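Local coordinates for protein Exo-beta-1,3-glucanase (Streptomyces sp. SirexAA-E, PDB 4PEY) that hydrolyses laminarin and laminarioligosaccharides as a secreted family 55 exo-beta-1,3-glucanase, releasing glucose and laminaribiose as end products, at residues Ala104-Leu115 with Trp126-Met137; Gln173-Ser181 with Thr215-Pro223. The protein carries 1 engineered substitution. All coordinates share one frame; numbering follows the deposited sequence. Where two conformers were deposited one is given.

Contact 1. Residues Ala104-Leu115 with Trp126-Met137; sequences ATQNFWRSAENL and WAVSQAAPFRRM. With BGC (beta-D-glucopyranose), chain B.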
loop_
_atom_site.group_PDB
_atom_site.type_symbol
_atom_site.label_atom_id
_atom_site.label_comp_id
_atom_site.label_asym_id
_atom_site.label_seq_id
_atom_site.Cartn_x
_atom_site.Cartn_y
_atom_site.Cartn_z
ATOM N N ALA A 104 -9.909 -7.425 12.947
ATOM C CA ALA A 104 -9.596 -7.200 11.528
ATOM C C ALA A 104 -8.128 -6.843 11.254
ATOM O O ALA A 104 -7.773 -6.535 10.108
ATOM C CB ALA A 104 -10.500 -6.098 10.959
ATOM N N THR A 105 -7.272 -6.904 12.276
ATOM C CA THR A 105 -5.894 -6.432 12.127
ATOM C C THR A 105 -4.953 -7.383 11.383
ATOM O O THR A 105 -3.760 -7.088 11.260
ATOM C CB THR A 105 -5.231 -6.105 13.496
ATOM O OG1 THR A 105 -5.159 -7.285 14.310
ATOM C CG2 THR A 105 -5.994 -5.004 14.219
ATOM N N GLN A 106 -5.463 -8.508 10.885
ATOM C CA GLN A 106 -4.650 -9.331 9.986
ATOM C C GLN A 106 -5.326 -9.507 8.618
ATOM O O GLN A 106 -4.982 -10.413 7.857
ATOM C CB GLN A 106 -4.321 -10.688 10.641
ATOM C CG GLN A 106 -3.461 -10.472 11.895
ATOM C CD GLN A 106 -2.976 -11.727 12.593
ATOM O OE1 GLN A 106 -3.037 -12.836 12.057
ATOM N NE2 GLN A 106 -2.464 -11.544 13.807
ATOM N N ASN A 107 -6.258 -8.612 8.293
ATOM C CA ASN A 107 -6.942 -8.670 6.998
ATOM C C ASN A 107 -6.113 -7.958 5.920
ATOM O O ASN A 107 -6.407 -6.813 5.534
ATOM C CB ASN A 107 -8.352 -8.071 7.099
ATOM C CG ASN A 107 -9.357 -9.040 7.732
ATOM O OD1 ASN A 107 -9.020 -10.191 8.021
ATOM N ND2 ASN A 107 -10.595 -8.577 7.949
ATOM N N PHE A 108 -5.085 -8.668 5.449
ATOM C CA PHE A 108 -4.064 -8.147 4.536
ATOM C C PHE A 108 -4.206 -8.670 3.110
ATOM O O PHE A 108 -4.911 -9.648 2.870
ATOM C CB PHE A 108 -2.652 -8.551 4.984
ATOM C CG PHE A 108 -2.321 -8.263 6.427
ATOM C CD1 PHE A 108 -2.606 -7.032 7.007
ATOM C CD2 PHE A 108 -1.671 -9.228 7.192
ATOM C CE1 PHE A 108 -2.262 -6.782 8.335
ATOM C CE2 PHE A 108 -1.312 -8.984 8.511
ATOM C CZ PHE A 108 -1.609 -7.758 9.086
ATOM N N TRP A 109 -3.465 -8.039 2.196
ATOM C CA TRP A 109 -3.125 -8.577 0.870
ATOM C C TRP A 109 -4.353 -8.965 0.050
ATOM O O TRP A 109 -4.544 -10.128 -0.307
ATOM C CB TRP A 109 -2.160 -9.787 0.990
ATOM C CG TRP A 109 -0.862 -9.456 1.712
ATOM C CD1 TRP A 109 0.022 -8.456 1.403
ATOM C CD2 TRP A 109 -0.322 -10.121 2.867
ATOM N NE1 TRP A 109 1.072 -8.455 2.295
ATOM C CE2 TRP A 109 0.883 -9.468 3.205
ATOM C CE3 TRP A 109 -0.736 -11.209 3.646
ATOM C CZ2 TRP A 109 1.662 -9.849 4.297
ATOM C CZ3 TRP A 109 0.035 -11.586 4.733
ATOM C CH2 TRP A 109 1.225 -10.910 5.050
ATOM N N ARG A 110 -5.179 -7.974 -0.266
ATOM C CA ARG A 110 -6.331 -8.201 -1.136
ATOM C C ARG A 110 -6.688 -6.864 -1.774
ATOM O O ARG A 110 -6.145 -5.838 -1.378
ATOM C CB ARG A 110 -7.507 -8.803 -0.350
ATOM C CG ARG A 110 -8.070 -7.910 0.766
ATOM C CD ARG A 110 -8.800 -8.747 1.819
ATOM N NE ARG A 110 -7.846 -9.491 2.638
ATOM C CZ ARG A 110 -8.163 -10.470 3.483
ATOM N NH1 ARG A 110 -9.430 -10.873 3.610
ATOM N NH2 ARG A 110 -7.203 -11.065 4.184
ATOM N N SER A 111 -7.567 -6.852 -2.771
ATOM C CA SER A 111 -7.867 -5.581 -3.429
ATOM C C SER A 111 -9.194 -5.566 -4.162
ATOM O O SER A 111 -9.677 -6.606 -4.606
ATOM C CB SER A 111 -6.752 -5.224 -4.422
ATOM O OG SER A 111 -6.677 -6.189 -5.459
ATOM N N ALA A 112 -9.756 -4.365 -4.296
ATOM C CA ALA A 112 -10.961 -4.124 -5.100
ATOM C C ALA A 112 -10.719 -2.930 -6.000
ATOM O O ALA A 112 -10.197 -1.915 -5.541
ATOM C CB ALA A 112 -12.180 -3.871 -4.213
ATOM N N GLU A 113 -11.097 -3.045 -7.270
ATOM C CA GLU A 113 -10.899 -1.955 -8.221
ATOM C C GLU A 113 -11.948 -1.927 -9.337
ATOM O O GLU A 113 -12.366 -2.965 -9.839
ATOM C CB GLU A 113 -9.487 -2.051 -8.828
ATOM C CG GLU A 113 -9.099 -0.926 -9.786
ATOM C CD GLU A 113 -7.618 -0.943 -10.135
ATOM O OE1 GLU A 113 -7.020 -2.047 -10.214
ATOM O OE2 GLU A 113 -7.040 0.151 -10.327
ATOM N N ASN A 114 -12.367 -0.725 -9.719
ATOM C CA ASN A 114 -13.093 -0.525 -10.982
ATOM C C ASN A 114 -14.446 -1.236 -11.043
ATOM O O ASN A 114 -14.809 -1.844 -12.058
ATOM C CB ASN A 114 -12.205 -0.963 -12.164
ATOM C CG ASN A 114 -12.670 -0.384 -13.496
ATOM O OD1 ASN A 114 -13.240 0.707 -13.545
ATOM N ND2 ASN A 114 -12.420 -1.113 -14.586
ATOM N N LEU A 115 -15.192 -1.126 -9.948
ATOM C CA LEU A 115 -16.544 -1.670 -9.848
ATOM C C LEU A 115 -17.495 -0.637 -9.275
ATOM O O LEU A 115 -17.091 0.209 -8.465
ATOM C CB LEU A 115 -16.577 -2.915 -8.952
ATOM C CG LEU A 115 -15.838 -4.168 -9.412
ATOM C CD1 LEU A 115 -15.608 -5.095 -8.238
ATOM C CD2 LEU A 115 -16.636 -4.873 -10.495
ATOM N N TRP A 126 -16.016 -3.070 4.029
ATOM C CA TRP A 126 -14.632 -3.323 3.596
ATOM C C TRP A 126 -13.728 -3.205 4.828
ATOM O O TRP A 126 -13.022 -2.208 5.014
ATOM C CB TRP A 126 -14.231 -2.342 2.480
ATOM C CG TRP A 126 -12.874 -2.543 1.830
ATOM C CD1 TRP A 126 -11.764 -1.758 1.990
ATOM C CD2 TRP A 126 -12.503 -3.572 0.898
ATOM N NE1 TRP A 126 -10.727 -2.237 1.229
ATOM C CE2 TRP A 126 -11.150 -3.351 0.550
ATOM C CE3 TRP A 126 -13.179 -4.658 0.329
ATOM C CZ2 TRP A 126 -10.459 -4.180 -0.342
ATOM C CZ3 TRP A 126 -12.491 -5.478 -0.563
ATOM C CH2 TRP A 126 -11.142 -5.235 -0.882
ATOM N N ALA A 127 -13.781 -4.218 5.689
ATOM C CA ALA A 127 -13.126 -4.149 6.995
ATOM C C ALA A 127 -11.715 -4.717 6.931
ATOM O O ALA A 127 -11.460 -5.857 7.333
ATOM C CB ALA A 127 -13.955 -4.881 8.040
ATOM N N VAL A 128 -10.800 -3.901 6.425
ATOM C CA VAL A 128 -9.454 -4.347 6.111
ATOM C C VAL A 128 -8.415 -3.682 6.990
ATOM O O VAL A 128 -8.686 -2.654 7.630
ATOM C CB VAL A 128 -9.114 -4.051 4.641
ATOM C CG1 VAL A 128 -10.071 -4.809 3.725
ATOM C CG2 VAL A 128 -9.188 -2.547 4.367
ATOM N N SER A 129 -7.221 -4.263 7.029
ATOM C CA SER A 129 -6.075 -3.516 7.539
ATOM C C SER A 129 -5.133 -3.219 6.375
ATOM O O SER A 129 -5.603 -2.794 5.312
ATOM C CB SER A 129 -5.401 -4.264 8.685
ATOM O OG SER A 129 -6.291 -4.227 9.798
ATOM N N GLN A 130 -3.828 -3.412 6.549
ATOM C CA GLN A 130 -2.874 -2.926 5.545
ATOM C C GLN A 130 -2.820 -3.755 4.254
ATOM O O GLN A 130 -3.188 -4.938 4.235
ATOM C CB GLN A 130 -1.473 -2.827 6.162
ATOM C CG GLN A 130 -1.357 -1.802 7.300
ATOM C CD GLN A 130 -1.479 -2.432 8.688
ATOM O OE1 GLN A 130 -2.021 -3.531 8.841
ATOM N NE2 GLN A 130 -0.956 -1.742 9.702
ATOM N N ALA A 131 -2.354 -3.106 3.181
ATOM C CA ALA A 131 -2.215 -3.701 1.846
ATOM C C ALA A 131 -3.541 -4.241 1.328
ATOM O O ALA A 131 -3.614 -5.369 0.828
ATOM C CB ALA A 131 -1.149 -4.807 1.839
ATOM N N ALA A 132 -4.586 -3.429 1.435
ATOM C CA ALA A 132 -5.905 -3.849 0.967
ATOM C C ALA A 132 -6.583 -2.701 0.217
ATOM O O ALA A 132 -7.624 -2.177 0.652
ATOM C CB ALA A 132 -6.761 -4.316 2.138
ATOM N N PRO A 133 -5.987 -2.296 -0.914
ATOM C CA PRO A 133 -6.452 -1.088 -1.604
ATOM C C PRO A 133 -7.857 -1.177 -2.195
ATOM O O PRO A 133 -8.318 -2.232 -2.631
ATOM C CB PRO A 133 -5.417 -0.913 -2.724
ATOM C CG PRO A 133 -4.921 -2.306 -2.985
ATOM C CD PRO A 133 -4.853 -2.929 -1.617
ATOM N N PHE A 134 -8.504 -0.018 -2.221
ATOM C CA PHE A 134 -9.868 0.170 -2.695
ATOM C C PHE A 134 -9.774 1.343 -3.680
ATOM O O PHE A 134 -9.699 2.507 -3.262
ATOM C CB PHE A 134 -10.771 0.462 -1.487
ATOM C CG PHE A 134 -12.261 0.349 -1.729
ATOM C CD1 PHE A 134 -12.916 -0.864 -1.566
ATOM C CD2 PHE A 134 -13.023 1.482 -2.003
ATOM C CE1 PHE A 134 -14.299 -0.970 -1.731
ATOM C CE2 PHE A 134 -14.408 1.386 -2.158
ATOM C CZ PHE A 134 -15.039 0.153 -2.031
ATOM N N ARG A 135 -9.711 1.035 -4.979
ATOM C CA ARG A 135 -9.447 2.037 -6.024
ATOM C C ARG A 135 -10.523 2.101 -7.095
ATOM O O ARG A 135 -11.049 1.073 -7.500
ATOM C CB ARG A 135 -8.128 1.743 -6.746
ATOM C CG ARG A 135 -6.859 1.882 -5.928
ATOM C CD ARG A 135 -5.648 1.501 -6.788
ATOM N NE ARG A 135 -4.387 1.541 -6.045
ATOM C CZ ARG A 135 -3.624 2.617 -5.887
ATOM N NH1 ARG A 135 -3.984 3.786 -6.417
ATOM N NH2 ARG A 135 -2.499 2.523 -5.178
ATOM N N ARG A 136 -10.819 3.303 -7.579
ATOM C CA ARG A 136 -11.706 3.470 -8.735
ATOM C C ARG A 136 -13.026 2.733 -8.508
ATOM O O ARG A 136 -13.539 2.054 -9.397
ATOM C CB ARG A 136 -11.013 2.976 -10.023
ATOM C CG ARG A 136 -11.542 3.573 -11.325
ATOM C CD ARG A 136 -10.858 2.929 -12.542
ATOM N NE ARG A 136 -11.334 3.466 -13.818
ATOM C CZ ARG A 136 -10.843 4.555 -14.396
ATOM N NH1 ARG A 136 -11.331 4.973 -15.558
ATOM N NH2 ARG A 136 -9.862 5.227 -13.811
ATOM N N MET A 137 -13.574 2.881 -7.305
ATOM C CA MET A 137 -14.834 2.244 -6.941
ATOM C C MET A 137 -15.957 3.267 -6.899
ATOM O O MET A 137 -15.743 4.418 -6.505
ATOM C CB MET A 137 -14.716 1.560 -5.569
ATOM C CG MET A 137 -13.658 0.463 -5.515
ATOM S SD MET A 137 -14.082 -1.025 -6.456
ATOM C CE MET A 137 -15.417 -1.707 -5.469
HETATM C C2 BGC B . 0.072 -4.086 13.157
HETATM C C3 BGC B . 0.362 -5.136 12.089
HETATM C C4 BGC B . 0.365 -6.520 12.719
HETATM C C5 BGC B . -0.958 -6.761 13.427
HETATM C C6 BGC B . -1.002 -8.154 14.038
HETATM C C1 BGC B . -1.131 -4.463 14.025
HETATM O O2 BGC B . -0.143 -2.829 12.529
HETATM O O3 BGC B . 1.625 -4.891 11.508
HETATM O O4 BGC B . 0.594 -7.509 11.744
HETATM O O5 BGC B . -1.078 -5.810 14.459
HETATM O O6 BGC B . -0.121 -8.210 15.136
HETATM O O HOH W 1 -3.001 -4.463 11.327
#

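Contact 2. Residues Gln173-Ser181 with Thr215-Pro223; sequences QQWYTRDSS and TTPVSREKP. With BGC (beta-D-glucopyranose), chain C; BGC (beta-D-glucopyranose), chain D.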
loop_
_atom_site.group_PDB
_atom_site.type_symbol
_atom_site.label_atom_id
_atom_site.label_comp_id
_atom_site.label_asym_id
_atom_site.label_seq_id
_atom_site.Cartn_x
_atom_site.Cartn_y
_atom_site.Cartn_z
ATOM N N GLN A 173 -8.256 2.584 13.286
ATOM C CA GLN A 173 -7.297 3.483 13.928
ATOM C C GLN A 173 -6.989 4.712 13.080
ATOM O O GLN A 173 -6.891 5.840 13.580
ATOM C CB GLN A 173 -5.987 2.752 14.201
ATOM C CG GLN A 173 -6.067 1.628 15.198
ATOM C CD GLN A 173 -4.848 0.721 15.127
ATOM O OE1 GLN A 173 -3.825 1.049 14.493
ATOM N NE2 GLN A 173 -4.956 -0.438 15.754
ATOM N N GLN A 174 -6.797 4.470 11.791
ATOM C CA GLN A 174 -6.299 5.490 10.891
ATOM C C GLN A 174 -6.762 5.157 9.481
ATOM O O GLN A 174 -7.227 4.040 9.227
ATOM C CB GLN A 174 -4.766 5.596 10.977
ATOM C CG GLN A 174 -3.978 4.398 10.411
ATOM C CD GLN A 174 -3.803 3.245 11.393
ATOM O OE1 GLN A 174 -3.390 3.433 12.547
ATOM N NE2 GLN A 174 -4.090 2.035 10.926
ATOM N N TRP A 175 -6.646 6.115 8.567
ATOM C CA TRP A 175 -7.064 5.892 7.188
ATOM C C TRP A 175 -6.505 6.976 6.296
ATOM O O TRP A 175 -6.351 8.112 6.746
ATOM C CB TRP A 175 -8.598 5.867 7.072
ATOM C CG TRP A 175 -9.056 5.125 5.859
ATOM C CD1 TRP A 175 -9.227 5.624 4.593
ATOM C CD2 TRP A 175 -9.339 3.725 5.782
ATOM N NE1 TRP A 175 -9.620 4.618 3.740
ATOM C CE2 TRP A 175 -9.696 3.444 4.445
ATOM C CE3 TRP A 175 -9.347 2.684 6.722
ATOM C CZ2 TRP A 175 -10.056 2.157 4.019
ATOM C CZ3 TRP A 175 -9.701 1.406 6.299
ATOM C CH2 TRP A 175 -10.048 1.155 4.956
ATOM N N TYR A 176 -6.215 6.623 5.041
ATOM C CA TYR A 176 -5.868 7.600 4.008
ATOM C C TYR A 176 -6.828 7.509 2.830
ATOM O O TYR A 176 -7.066 6.427 2.292
ATOM C CB TYR A 176 -4.428 7.409 3.508
ATOM C CG TYR A 176 -4.030 8.395 2.419
ATOM C CD1 TYR A 176 -4.192 9.771 2.601
ATOM C CD2 TYR A 176 -3.500 7.954 1.209
ATOM C CE1 TYR A 176 -3.824 10.672 1.607
ATOM C CE2 TYR A 176 -3.126 8.852 0.211
ATOM C CZ TYR A 176 -3.287 10.204 0.417
ATOM O OH TYR A 176 -2.912 11.080 -0.580
ATOM N N THR A 177 -7.369 8.655 2.431
ATOM C CA THR A 177 -8.245 8.747 1.271
ATOM C C THR A 177 -7.689 9.828 0.359
ATOM O O THR A 177 -7.403 10.937 0.836
ATOM C CB THR A 177 -9.701 9.114 1.675
ATOM O OG1 THR A 177 -10.162 8.231 2.705
ATOM C CG2 THR A 177 -10.655 9.063 0.472
ATOM N N ARG A 178 -7.520 9.540 -0.932
ATOM C CA ARG A 178 -7.143 10.621 -1.850
ATOM C C ARG A 178 -7.969 10.660 -3.123
ATOM O O ARG A 178 -8.462 9.636 -3.608
ATOM C CB ARG A 178 -5.655 10.575 -2.219
ATOM C CG ARG A 178 -5.238 9.493 -3.161
ATOM C CD ARG A 178 -3.909 9.821 -3.911
ATOM N NE ARG A 178 -3.619 8.717 -4.819
ATOM C CZ ARG A 178 -4.231 8.526 -5.989
ATOM N NH1 ARG A 178 -5.124 9.404 -6.438
ATOM N NH2 ARG A 178 -3.948 7.452 -6.713
ATOM N N ASP A 179 -8.143 11.884 -3.617
ATOM C CA ASP A 179 -8.671 12.154 -4.952
ATOM C C ASP A 179 -9.965 11.388 -5.186
ATOM O O ASP A 179 -10.074 10.557 -6.085
ATOM C CB ASP A 179 -7.597 11.829 -5.990
ATOM C CG ASP A 179 -6.325 12.621 -5.748
ATOM O OD1 ASP A 179 -6.420 13.679 -5.087
ATOM O OD2 ASP A 179 -5.240 12.198 -6.190
ATOM N N SER A 180 -10.934 11.689 -4.330
ATOM C CA SER A 180 -12.174 10.933 -4.227
ATOM C C SER A 180 -13.330 11.871 -3.914
ATOM O O SER A 180 -13.142 13.080 -3.755
ATOM C CB SER A 180 -12.062 9.861 -3.127
ATOM O OG SER A 180 -11.157 8.818 -3.472
ATOM N N SER A 181 -14.520 11.298 -3.821
ATOM C CA SER A 181 -15.718 12.012 -3.413
ATOM C C SER A 181 -16.451 11.169 -2.377
ATOM O O SER A 181 -16.660 9.979 -2.594
ATOM C CB SER A 181 -16.616 12.283 -4.625
ATOM O OG SER A 181 -17.886 12.772 -4.236
ATOM N N THR A 215 -5.931 19.549 -2.141
ATOM C CA THR A 215 -5.509 18.794 -3.318
ATOM C C THR A 215 -4.338 17.867 -3.008
ATOM O O THR A 215 -3.642 18.036 -2.002
ATOM C CB THR A 215 -5.086 19.719 -4.485
ATOM O OG1 THR A 215 -3.947 20.505 -4.098
ATOM C CG2 THR A 215 -6.229 20.636 -4.900
ATOM N N THR A 216 -4.122 16.897 -3.893
ATOM C CA THR A 216 -2.928 16.061 -3.864
ATOM C C THR A 216 -1.907 16.667 -4.834
ATOM O O THR A 216 -2.239 16.888 -5.998
ATOM C CB THR A 216 -3.254 14.611 -4.254
ATOM O OG1 THR A 216 -4.382 14.145 -3.492
ATOM C CG2 THR A 216 -2.052 13.700 -4.011
ATOM N N PRO A 217 -0.675 16.957 -4.361
ATOM C CA PRO A 217 0.289 17.701 -5.191
ATOM C C PRO A 217 0.461 17.102 -6.582
ATOM O O PRO A 217 0.413 17.813 -7.595
ATOM C CB PRO A 217 1.591 17.608 -4.390
ATOM C CG PRO A 217 1.154 17.445 -2.981
ATOM C CD PRO A 217 -0.158 16.699 -3.004
ATOM N N VAL A 218 0.695 15.798 -6.618
ATOM C CA VAL A 218 0.791 15.023 -7.855
ATOM C C VAL A 218 0.140 13.668 -7.616
ATOM O O VAL A 218 0.372 13.073 -6.561
ATOM C CB VAL A 218 2.264 14.780 -8.296
ATOM C CG1 VAL A 218 2.319 14.183 -9.695
ATOM C CG2 VAL A 218 3.106 16.053 -8.200
ATOM N N SER A 219 -0.646 13.168 -8.564
ATOM C CA SER A 219 -1.080 11.782 -8.496
ATOM C C SER A 219 -1.256 11.253 -9.907
ATOM O O SER A 219 -1.451 12.016 -10.862
ATOM C CB SER A 219 -2.372 11.620 -7.684
ATOM O OG SER A 219 -3.458 12.320 -8.267
ATOM N N ARG A 220 -1.140 9.944 -10.043
ATOM C CA ARG A 220 -1.343 9.308 -11.333
ATOM C C ARG A 220 -2.020 7.984 -11.063
ATOM O O ARG A 220 -1.449 7.136 -10.392
ATOM C CB ARG A 220 -0.023 9.109 -12.068
ATOM C CG ARG A 220 -0.193 8.544 -13.476
ATOM C CD ARG A 220 1.144 8.528 -14.207
ATOM N NE ARG A 220 2.120 7.666 -13.538
ATOM C CZ ARG A 220 3.444 7.785 -13.673
ATOM N NH1 ARG A 220 3.959 8.732 -14.455
ATOM N NH2 ARG A 220 4.257 6.958 -13.022
ATOM N N GLU A 221 -3.245 7.811 -11.547
ATOM C CA GLU A 221 -3.988 6.625 -11.154
ATOM C C GLU A 221 -3.318 5.347 -11.660
ATOM O O GLU A 221 -2.679 5.315 -12.727
ATOM C CB GLU A 221 -5.444 6.701 -11.622
ATOM C CG GLU A 221 -6.199 7.926 -11.105
ATOM C CD GLU A 221 -6.098 8.128 -9.585
ATOM O OE1 GLU A 221 -5.968 7.140 -8.827
ATOM O OE2 GLU A 221 -6.157 9.300 -9.147
ATOM N N LYS A 222 -3.445 4.300 -10.855
ATOM C CA LYS A 222 -2.833 3.009 -11.154
ATOM C C LYS A 222 -3.367 2.407 -12.453
ATOM O O LYS A 222 -4.575 2.420 -12.693
ATOM C CB LYS A 222 -3.080 2.047 -9.992
ATOM C CG LYS A 222 -2.325 0.744 -10.109
ATOM C CD LYS A 222 -2.733 -0.226 -9.006
ATOM C CE LYS A 222 -4.124 -0.782 -9.255
ATOM N NZ LYS A 222 -4.237 -1.680 -10.464
ATOM N N PRO A 223 -2.468 1.886 -13.310
ATOM C CA PRO A 223 -2.946 1.195 -14.511
ATOM C C PRO A 223 -3.801 -0.021 -14.160
ATOM O O PRO A 223 -3.605 -0.632 -13.100
ATOM C CB PRO A 223 -1.650 0.771 -15.217
ATOM C CG PRO A 223 -0.623 1.776 -14.741
ATOM C CD PRO A 223 -0.999 2.034 -13.302
HETATM C C2 BGC C . -6.240 -0.803 18.741
HETATM C C3 BGC C . -5.288 -1.886 19.235
HETATM C C4 BGC C . -4.836 -1.587 20.658
HETATM C C5 BGC C . -6.072 -1.385 21.527
HETATM C C6 BGC C . -5.688 -1.076 22.967
HETATM C C1 BGC C . -7.370 -0.577 19.741
HETATM O O1 BGC C . -8.136 0.534 19.325
HETATM O O2 BGC C . -6.770 -1.167 17.485
HETATM O O3 BGC C . -4.128 -1.899 18.316
HETATM O O4 BGC C . -4.059 -2.663 21.151
HETATM O O5 BGC C . -6.810 -0.304 21.010
HETATM O O6 BGC C . -6.869 -1.023 23.747
HETATM C C2 BGC D . -2.792 -2.911 16.639
HETATM C C3 BGC D . -1.954 -4.126 16.263
HETATM C C4 BGC D . -1.136 -4.578 17.463
HETATM C C5 BGC D . -2.061 -4.807 18.647
HETATM C C6 BGC D . -1.262 -5.258 19.862
HETATM C C1 BGC D . -3.581 -3.141 17.922
HETATM O O2 BGC D . -3.706 -2.657 15.593
HETATM O O3 BGC D . -1.103 -3.668 15.188
HETATM O O4 BGC D . -0.425 -5.752 17.122
HETATM O O5 BGC D . -2.724 -3.592 18.954
HETATM O O6 BGC D . -2.148 -5.525 20.930
#

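Contact 1. Residues Ala104-Leu115 with Trp126-Met137
Ala112 pairs with Phe134 and Glu113 with Arg135 as parallel bridges on successive coils of the beta-helix, Arg135 N donating to Ala112 O at 3.0 Å. On the face that carries Ala112 and Phe134, Ala112 CB lies 3.7 Å from Trp126 CH2; the indole is sandwiched between Val128 CG1 and Phe134 CD1, and its NE1 is bonded in the ring plane to Ala132 O. Before the strands, side chains tie the irregular backbone together. Ser129 OG donates to Ala104 O (2.8 Å) from above the carbonyl plane, while Asn107 N reaches that oxygen from the other face. Asn107 ND2 points almost straight down the C=O of Ala127, 2.9 Å from its oxygen. Nearer the sugar, Phe108 and Gln130 run side by side. A bend at chi2 (97°) turns the Gln130 amide so that OE1 sits at the ring edge, 3.3 Å from Phe108 CE1, and NE2 donates to O2 of the chain B glucose at 3.1 Å. Gln456 accepts a second bond from NE2, and a water links OE1 to Thr105 O. The ring edge also meets the sugar, Phe108 CZ lying 3.5 Å from its O4. With an alanine in place of Phe108, a gap would probably open between Gln130 OE1 and the glucose O4, both losing the ring edge. Backbone bonds and apolar packing thus join the coils, while an amide steadied by Gln456 presents its N-H to the substrate.

Contact 2. Residues Gln173-Ser181 with Thr215-Pro223
Asp179 OD2 is gripped by two donors from opposite faces of its carboxylate plane: Ser219 OG at 2.7 Å on the syn side and Arg178 NH1 at 2.8 Å on the anti side. The gripped carboxylate belongs to a salt-bridge network of Arg178, Asp179 and Glu221, set at a corner of the beta-helix where the chain turns at Asp179. The other oxygen is held as well, since Thr216 OG1 donates to Asp179 OD1 at 2.6 Å, so two hydroxyls of 215-223 fix the rotation of the carboxylate. With CG beside the backbone N (chi1 -57°), the acid is directed into this cluster.

Arg178 extends from CG to NE and meets Glu221 head-on. Its NH1 reaches Glu221 OE2 at 2.9 Å, close to both planes, whereas NH2 comes to Glu221 OE1, also at 2.9 Å, from above the carboxylate plane; the two flat groups are turned 37° against each other. Ser219 CB covers one guanidinium face towards its rim. NH1 therefore serves both acids. Asp179 OD2 and Glu221 OE2 stand 4.2 Å apart, and the guanidinium charge probably offsets their mutual repulsion. Arg240 adds a second positive partner for Glu221, and Asp397 a third acid for Arg178. Ser180 OG closes the corner by donating to Arg178 O.

At the far end of strand 174-178 lies the substrate: Gln173 NE2 donates to O2 of the chain C glucose and to O2 of the chain D glucose, each at 2.6 Å.

How the contacts relate
Contact 1 closes before contact 2 opens along the chain, and their centres lie 14 Å apart in the first beta-helical half of the chain. Parallel pairing runs from strand 110-113 through 134-135 and 157-159 to 174-178, so one strand separates the two contacts. They also touch directly: Glu113 forms a salt bridge with Lys222, and Val128 CG2 packs on Trp175 CH2. Arg135 and Arg178 come close as like charges, each also reaching an acid of the later half of the chain, Asp370 and Asp397. At the sugar-binding end of both contacts, Gln130 and Gln173 bind successive parts of the glycan, so coils two turns apart contribute to one substrate site.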